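Local coordinates for putative peptidyl-arginine deiminase family protein (Campylobacter jejuni subsp. jejuni serotype O:2, PDB 6B10) that probably hydrolyses agmatine to N-carbamoylputrescine, a step on the way to putrescine in polyamine biosynthesis, at residues R213-D216 / I220-C223; E252-K257 / A294-K299. All coordinates share one frame; numbering follows the deposited sequence.

Contact 1: residues R213-D216 / I220-C223; sequences RFID and IAHC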
ATOM      1  N   ARG A 213      -5.006   8.996   0.920  1.00 21.10           N
ATOM      2  CA  ARG A 213      -5.230   8.027  -0.139  1.00 20.95           C
ATOM      3  C   ARG A 213      -6.408   8.464  -0.999  1.00 21.07           C
ATOM      4  O   ARG A 213      -7.428   8.890  -0.463  1.00 21.32           O
ATOM      5  CB  ARG A 213      -5.619   6.660   0.451  1.00 21.44           C
ATOM      6  CG  ARG A 213      -4.671   6.035   1.464  1.00 21.58           C
ATOM      7  CD  ARG A 213      -3.424   5.441   0.827  1.00 21.56           C
ATOM      8  NE  ARG A 213      -3.749   4.421  -0.161  1.00 21.20           N
ATOM      9  CZ  ARG A 213      -4.059   3.152   0.107  1.00 21.46           C
ATOM     10  NH1 ARG A 213      -4.102   2.692   1.351  1.00 21.52           N
ATOM     11  NH2 ARG A 213      -4.355   2.334  -0.888  1.00 21.77           N
ATOM     12  N   PHE A 214      -6.293   8.336  -2.317  1.00 20.20           N
ATOM     13  CA  PHE A 214      -7.469   8.413  -3.169  1.00 20.65           C
ATOM     14  C   PHE A 214      -8.339   7.181  -2.952  1.00 20.70           C
ATOM     15  O   PHE A 214      -7.833   6.052  -2.883  1.00 19.38           O
ATOM     16  CB  PHE A 214      -7.092   8.483  -4.649  1.00 21.06           C
ATOM     17  CG  PHE A 214      -6.476   9.785  -5.055  1.00 21.49           C
ATOM     18  CD1 PHE A 214      -7.267  10.912  -5.222  1.00 22.24           C
ATOM     19  CD2 PHE A 214      -5.109   9.888  -5.270  1.00 21.95           C
ATOM     20  CE1 PHE A 214      -6.703  12.122  -5.594  1.00 22.33           C
ATOM     21  CE2 PHE A 214      -4.539  11.093  -5.646  1.00 22.17           C
ATOM     22  CZ  PHE A 214      -5.340  12.209  -5.807  1.00 22.44           C
ATOM     23  N   ILE A 215      -9.648   7.405  -2.867  1.00 20.60           N
ATOM     24  CA  ILE A 215     -10.616   6.310  -2.816  1.00 20.86           C
ATOM     25  C   ILE A 215     -11.501   6.260  -4.062  1.00 21.90           C
ATOM     26  O   ILE A 215     -12.121   5.234  -4.345  1.00 22.40           O
ATOM     27  CB  ILE A 215     -11.479   6.369  -1.541  1.00 20.92           C
ATOM     28  CG1 ILE A 215     -12.300   7.657  -1.471  1.00 21.17           C
ATOM     29  CG2 ILE A 215     -10.589   6.234  -0.323  1.00 21.16           C
ATOM     30  CD1 ILE A 215     -13.229   7.713  -0.281  1.00 21.69           C
ATOM     31  N   ASP A 216     -11.595   7.381  -4.776  1.00 22.83           N
ATOM     32  CA  ASP A 216     -12.041   7.384  -6.167  1.00 23.08           C
ATOM     33  C   ASP A 216     -11.330   8.531  -6.880  1.00 23.55           C
ATOM     34  O   ASP A 216     -10.497   9.206  -6.268  1.00 22.75           O
ATOM     35  CB  ASP A 216     -13.580   7.423  -6.284  1.00 23.70           C
ATOM     36  CG  ASP A 216     -14.208   8.712  -5.750  1.00 23.77           C
ATOM     37  OD1 ASP A 216     -13.630   9.810  -5.864  1.00 24.02           O
ATOM     38  OD2 ASP A 216     -15.328   8.618  -5.230  1.00 25.39           O
ATOM     39  N   ILE A 220     -10.167  12.173  -1.749  1.00 22.45           N
ATOM     40  CA  ILE A 220      -9.038  11.801  -0.917  1.00 22.15           C
ATOM     41  C   ILE A 220      -9.492  11.567   0.521  1.00 22.47           C
ATOM     42  O   ILE A 220     -10.117  12.441   1.142  1.00 22.21           O
ATOM     43  CB  ILE A 220      -7.943  12.883  -0.924  1.00 22.11           C
ATOM     44  CG1 ILE A 220      -7.327  12.982  -2.320  1.00 22.34           C
ATOM     45  CG2 ILE A 220      -6.859  12.547   0.097  1.00 22.32           C
ATOM     46  CD1 ILE A 220      -6.387  14.150  -2.511  1.00 22.50           C
ATOM     47  N   ALA A 221      -9.170  10.384   1.039  1.00 21.51           N
ATOM     48  CA  ALA A 221      -9.399  10.061   2.436  1.00 21.82           C
ATOM     49  C   ALA A 221      -8.096  10.305   3.162  1.00 22.22           C
ATOM     50  O   ALA A 221      -7.050   9.869   2.689  1.00 21.98           O
ATOM     51  CB  ALA A 221      -9.819   8.608   2.587  1.00 21.76           C
ATOM     52  N   HIS A 222      -8.154  10.986   4.308  1.00 22.58           N
ATOM     53  CA  HIS A 222      -6.946  11.431   4.999  1.00 23.36           C
ATOM     54  C   HIS A 222      -7.090  11.417   6.519  1.00 24.11           C
ATOM     55  O   HIS A 222      -8.165  11.681   7.068  1.00 23.14           O
ATOM     56  CB  HIS A 222      -6.520  12.837   4.527  1.00 24.01           C
ATOM     57  CG  HIS A 222      -7.453  13.937   4.944  1.00 25.46           C
ATOM     58  ND1 HIS A 222      -7.357  14.574   6.164  1.00 26.45           N
ATOM     59  CD2 HIS A 222      -8.498  14.511   4.303  1.00 25.59           C
ATOM     60  CE1 HIS A 222      -8.313  15.483   6.260  1.00 26.26           C
ATOM     61  NE2 HIS A 222      -9.017  15.465   5.144  1.00 25.95           N
ATOM     62  N   CYS A 223      -5.981  11.118   7.185  1.00 24.61           N
ATOM     63  CA  CYS A 223      -5.938  11.096   8.635  1.00 25.84           C
ATOM     64  C   CYS A 223      -6.236  12.459   9.214  1.00 26.19           C
ATOM     65  O   CYS A 223      -5.887  13.482   8.637  1.00 26.10           O
ATOM     66  CB  CYS A 223      -4.573  10.624   9.121  1.00 26.47           C
ATOM     67  SG  CYS A 223      -4.263   8.904   8.699  1.00 27.65           S
TER
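The carbonyl oxygen of Arg213 is gripped twice by the facing strand: Ala221 N donates a hydrogen bond to Arg213 O at 2.7 Å, and Ile220 CA adds a CA-H...O contact to that same oxygen at 3.4 Å. The reciprocal bond, from Arg213 N to Ala221 O at 2.8 Å, closes the ring of an antiparallel hydrogen-bonded pair. One residue nearer the turn, Phe214 and Ile220 form the non-hydrogen-bonded pair, and here side chains do the work. With CG placed beside its own backbone N (chi1 -71°), the Phe214 ring leans toward Ile220, whose CG1 lies 3.4 Å from CE1 and meets the ring obliquely. A flat aromatic and a branched aliphatic suit this buried pair because both fill space without polar needs. The chain turns a corner at Ile215, whose CG2 lies 3.8 Å from Ala221 CB; the short methyl of alanine lets the branched side chain pack close to the strand. Just beyond, Asp216 OD1 is hydrogen-bonded to Asn218 N and Thr219 OG1, binding the turn together. Arg213 shares a sheet face with Ala221, but its bent chain carries the guanidinium away to salt bridges with Asp150 and Glu15 and to the carbonyls of Ala271 and Phe273, enough partners to satisfy a buried charge. The hairpin supplies two strands of a three-stranded sheet, 219-224 being central with 249-254 parallel on its other side; helix 233-244 packs on His222 and Cys223, and strand 156-160 meets Phe214 and Ile220.

Contact 2: residues E252-K257 / A294-K299; sequences ELPIPK and AKRLSK
Arg296 NH1 reaches from the helix to the backbone of the strand and donates to Glu252 O at 2.9 Å in a fairly straight bond (162°). The oxygen lies almost in the guanidinium plane, at its edge, whereas NH1 stands well above the plane of the carbonyl instead of lying on a lone pair. The same nitrogen passes 3.5 Å from Pro254 CD and 3.8 Å from Glu252 CB, so NH1 also has aliphatic carbon beside it, Pro254 CD approaching obliquely. A long, flexible arginine suits this job: the first two torsions are extended and carry the chain across to the strand, and the bend at chi3 (-87°) turns NH1 to the carbonyl. Although the charges are opposite, Glu252 OE1 remains 4.9 Å from Arg296 NH1, and a water mediates between them, donating to Glu252 OE1 at 2.8 Å and accepting from Arg296 NH1 at 3.2 Å. The other carboxylate oxygen, OE2, makes a salt bridge to Lys240 of helix 233-244, the direct ionic partner and likelier anchor. Next to these polar groups, Leu253 CD2 and Leu297 CD1 touch at 4.2 Å, their side chains crossing at about a right angle. Ile293 extends the apolar layer against Leu253 and Pro254, while Leu280 and Val282 support Leu297 from strand 279-284. The short strand and helix segments run nearly antiparallel (165°), with axes 9.3 Å apart at closest approach. Such a helix lying along a strand, leucines in the apolar layer and a water-bridged arginine and glutamate beside it, is ordinary alpha/beta layer packing, consistent with the alpha/beta propeller of guanidine-modifying enzymes.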
ATOM      1  N   GLU A 252     -12.586  12.236   6.094  1.00 23.99           N
ATOM      2  CA  GLU A 252     -11.670  12.236   7.240  1.00 23.86           C
ATOM      3  C   GLU A 252     -11.579  10.874   7.905  1.00 23.39           C
ATOM      4  O   GLU A 252     -12.571  10.153   8.022  1.00 24.06           O
ATOM      5  CB  GLU A 252     -12.078  13.302   8.255  1.00 25.18           C
ATOM      6  CG  GLU A 252     -11.870  14.720   7.747  1.00 25.53           C
ATOM      7  CD  GLU A 252     -12.174  15.789   8.783  1.00 26.24           C
ATOM      8  OE1 GLU A 252     -12.651  15.456   9.889  1.00 26.60           O
ATOM      9  OE2 GLU A 252     -11.917  16.974   8.485  1.00 27.42           O
ATOM     10  N   LEU A 253     -10.373  10.534   8.335  1.00 22.38           N
ATOM     11  CA  LEU A 253     -10.100   9.277   9.017  1.00 22.17           C
ATOM     12  C   LEU A 253      -9.496   9.600  10.374  1.00 23.05           C
ATOM     13  O   LEU A 253      -8.281   9.674  10.499  1.00 22.85           O
ATOM     14  CB  LEU A 253      -9.120   8.435   8.196  1.00 21.55           C
ATOM     15  CG  LEU A 253      -9.518   8.127   6.753  1.00 21.40           C
ATOM     16  CD1 LEU A 253      -8.347   7.504   6.007  1.00 21.21           C
ATOM     17  CD2 LEU A 253     -10.745   7.218   6.700  1.00 21.41           C
ATOM     18  N   PRO A 254     -10.343   9.815  11.400  1.00 24.37           N
ATOM     19  CA  PRO A 254      -9.817  10.193  12.714  1.00 24.24           C
ATOM     20  C   PRO A 254      -9.002   9.080  13.344  1.00 24.13           C
ATOM     21  O   PRO A 254      -9.480   7.960  13.461  1.00 23.66           O
ATOM     22  CB  PRO A 254     -11.080  10.468  13.539  1.00 24.74           C
ATOM     23  CG  PRO A 254     -12.166   9.708  12.847  1.00 24.38           C
ATOM     24  CD  PRO A 254     -11.815   9.767  11.394  1.00 24.39           C
ATOM     25  N   ILE A 255      -7.778   9.388  13.749  1.00 25.02           N
ATOM     26  CA  ILE A 255      -6.904   8.373  14.332  1.00 25.74           C
ATOM     27  C   ILE A 255      -7.499   7.857  15.641  1.00 25.88           C
ATOM     28  O   ILE A 255      -8.216   8.587  16.329  1.00 24.84           O
ATOM     29  CB  ILE A 255      -5.458   8.887  14.554  1.00 26.54           C
ATOM     30  CG1 ILE A 255      -5.403  10.018  15.586  1.00 26.96           C
ATOM     31  CG2 ILE A 255      -4.849   9.322  13.225  1.00 26.76           C
ATOM     32  CD1 ILE A 255      -3.997  10.524  15.876  1.00 27.60           C
ATOM     33  N   PRO A 256      -7.238   6.585  15.973  1.00 26.64           N
ATOM     34  CA  PRO A 256      -7.785   6.056  17.210  1.00 27.61           C
ATOM     35  C   PRO A 256      -7.059   6.634  18.424  1.00 28.22           C
ATOM     36  O   PRO A 256      -6.077   7.361  18.269  1.00 27.11           O
ATOM     37  CB  PRO A 256      -7.529   4.553  17.086  1.00 27.11           C
ATOM     38  CG  PRO A 256      -6.322   4.453  16.235  1.00 26.56           C
ATOM     39  CD  PRO A 256      -6.403   5.596  15.270  1.00 26.81           C
ATOM     40  N   LYS A 257      -7.549   6.323  19.619  1.00 29.89           N
ATOM     41  CA  LYS A 257      -6.837   6.692  20.832  1.00 31.61           C
ATOM     42  C   LYS A 257      -5.493   5.960  20.835  1.00 32.48           C
ATOM     43  O   LYS A 257      -5.367   4.908  20.211  1.00 32.58           O
ATOM     44  CB  LYS A 257      -7.641   6.332  22.084  1.00 32.48           C
ATOM     45  CG  LYS A 257      -8.969   7.066  22.228  1.00 33.24           C
ATOM     46  CD  LYS A 257      -8.789   8.564  22.403  1.00 33.61           C
ATOM     47  CE  LYS A 257     -10.110   9.236  22.749  1.00 36.28           C
ATOM     48  N   ALA A 294     -15.417   2.965   8.914  1.00 24.91           N
ATOM     49  CA  ALA A 294     -16.048   1.946   8.067  1.00 24.67           C
ATOM     50  C   ALA A 294     -17.366   2.435   7.468  1.00 24.81           C
ATOM     51  O   ALA A 294     -17.623   2.223   6.286  1.00 24.80           O
ATOM     52  CB  ALA A 294     -16.272   0.661   8.847  1.00 24.43           C
ATOM     53  N   LYS A 295     -18.199   3.080   8.278  1.00 25.82           N
ATOM     54  CA  LYS A 295     -19.469   3.635   7.786  1.00 26.43           C
ATOM     55  C   LYS A 295     -19.220   4.761   6.792  1.00 24.96           C
ATOM     56  O   LYS A 295     -19.859   4.827   5.744  1.00 23.57           O
ATOM     57  CB  LYS A 295     -20.336   4.138   8.946  1.00 28.55           C
ATOM     58  CG  LYS A 295     -20.823   3.017   9.843  1.00 30.79           C
ATOM     59  CD  LYS A 295     -21.833   3.489  10.876  1.00 33.77           C
ATOM     60  CE  LYS A 295     -21.216   4.447  11.869  1.00 35.73           C
ATOM     61  NZ  LYS A 295     -22.022   4.500  13.123  1.00 38.65           N
ATOM     62  N   ARG A 296     -18.267   5.626   7.123  1.00 24.39           N
ATOM     63  CA  ARG A 296     -17.915   6.764   6.279  1.00 24.63           C
ATOM     64  C   ARG A 296     -17.386   6.307   4.916  1.00 23.97           C
ATOM     65  O   ARG A 296     -17.885   6.748   3.868  1.00 23.85           O
ATOM     66  CB  ARG A 296     -16.874   7.626   6.997  1.00 26.31           C
ATOM     67  CG  ARG A 296     -16.837   9.083   6.583  1.00 27.13           C
ATOM     68  CD  ARG A 296     -15.923   9.873   7.518  1.00 27.81           C
ATOM     69  NE  ARG A 296     -16.621  10.355   8.708  1.00 27.76           N
ATOM     70  CZ  ARG A 296     -16.038  10.915   9.766  1.00 27.56           C
ATOM     71  NH1 ARG A 296     -14.717  11.058   9.831  1.00 27.26           N
ATOM     72  NH2 ARG A 296     -16.787  11.331  10.775  1.00 28.33           N
ATOM     73  N   LEU A 297     -16.403   5.408   4.924  1.00 22.21           N
ATOM     74  CA  LEU A 297     -15.837   4.891   3.681  1.00 21.67           C
ATOM     75  C   LEU A 297     -16.865   4.092   2.873  1.00 22.52           C
ATOM     76  O   LEU A 297     -16.904   4.179   1.647  1.00 21.70           O
ATOM     77  CB  LEU A 297     -14.616   4.017   3.969  1.00 21.27           C
ATOM     78  CG  LEU A 297     -13.327   4.727   4.395  1.00 20.70           C
ATOM     79  CD1 LEU A 297     -12.346   3.732   4.993  1.00 20.67           C
ATOM     80  CD2 LEU A 297     -12.689   5.441   3.217  1.00 20.52           C
ATOM     81  N   SER A 298     -17.683   3.313   3.579  1.00 23.14           N
ATOM     82  CA  SER A 298     -18.716   2.485   2.971  1.00 24.30           C
ATOM     83  C   SER A 298     -19.746   3.322   2.205  1.00 24.82           C
ATOM     84  O   SER A 298     -20.073   3.026   1.050  1.00 24.91           O
ATOM     85  CB  SER A 298     -19.404   1.650   4.063  1.00 25.10           C
ATOM     86  OG  SER A 298     -20.440   0.855   3.536  1.00 27.24           O
ATOM     87  N   LYS A 299     -20.249   4.370   2.841  1.00 26.08           N
ATOM     88  CA  LYS A 299     -21.191   5.278   2.186  1.00 28.10           C
ATOM     89  C   LYS A 299     -20.584   5.939   0.947  1.00 27.51           C
ATOM     90  O   LYS A 299     -21.258   6.096  -0.071  1.00 26.99           O
ATOM     91  CB  LYS A 299     -21.669   6.350   3.165  1.00 30.78           C
ATOM     92  CG  LYS A 299     -23.061   6.880   2.853  1.00 33.76           C
ATOM     93  CD  LYS A 299     -23.625   7.747   3.971  1.00 36.24           C
ATOM     94  CE  LYS A 299     -23.592   7.040   5.317  1.00 38.59           C
ATOM     95  NZ  LYS A 299     -24.644   7.532   6.255  1.00 40.71           N
TER
HETATM   96  O   HOH W   1     -13.611  13.451  11.573  1.00 42.68           O

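From the N terminus, contact 1 comes first and closes a tight hairpin with three residues between its segments. The chain then continues through strand 219-224 and helix 233-244 and returns as strand 249-254, parallel to 219-224. Contact 2 opens on this returning strand and closes a loop of 36 residues when helix 289-300 packs against it. The two contacts therefore follow in series, neither nesting nor crossing, with centres about 11 Å apart. They meet where His222 O probably accepts a hydrogen bond from Leu253 N (2.8 Å). Through this shared sheet the hairpin is tied to helix 289-300, which packs against the outer strand 249-254.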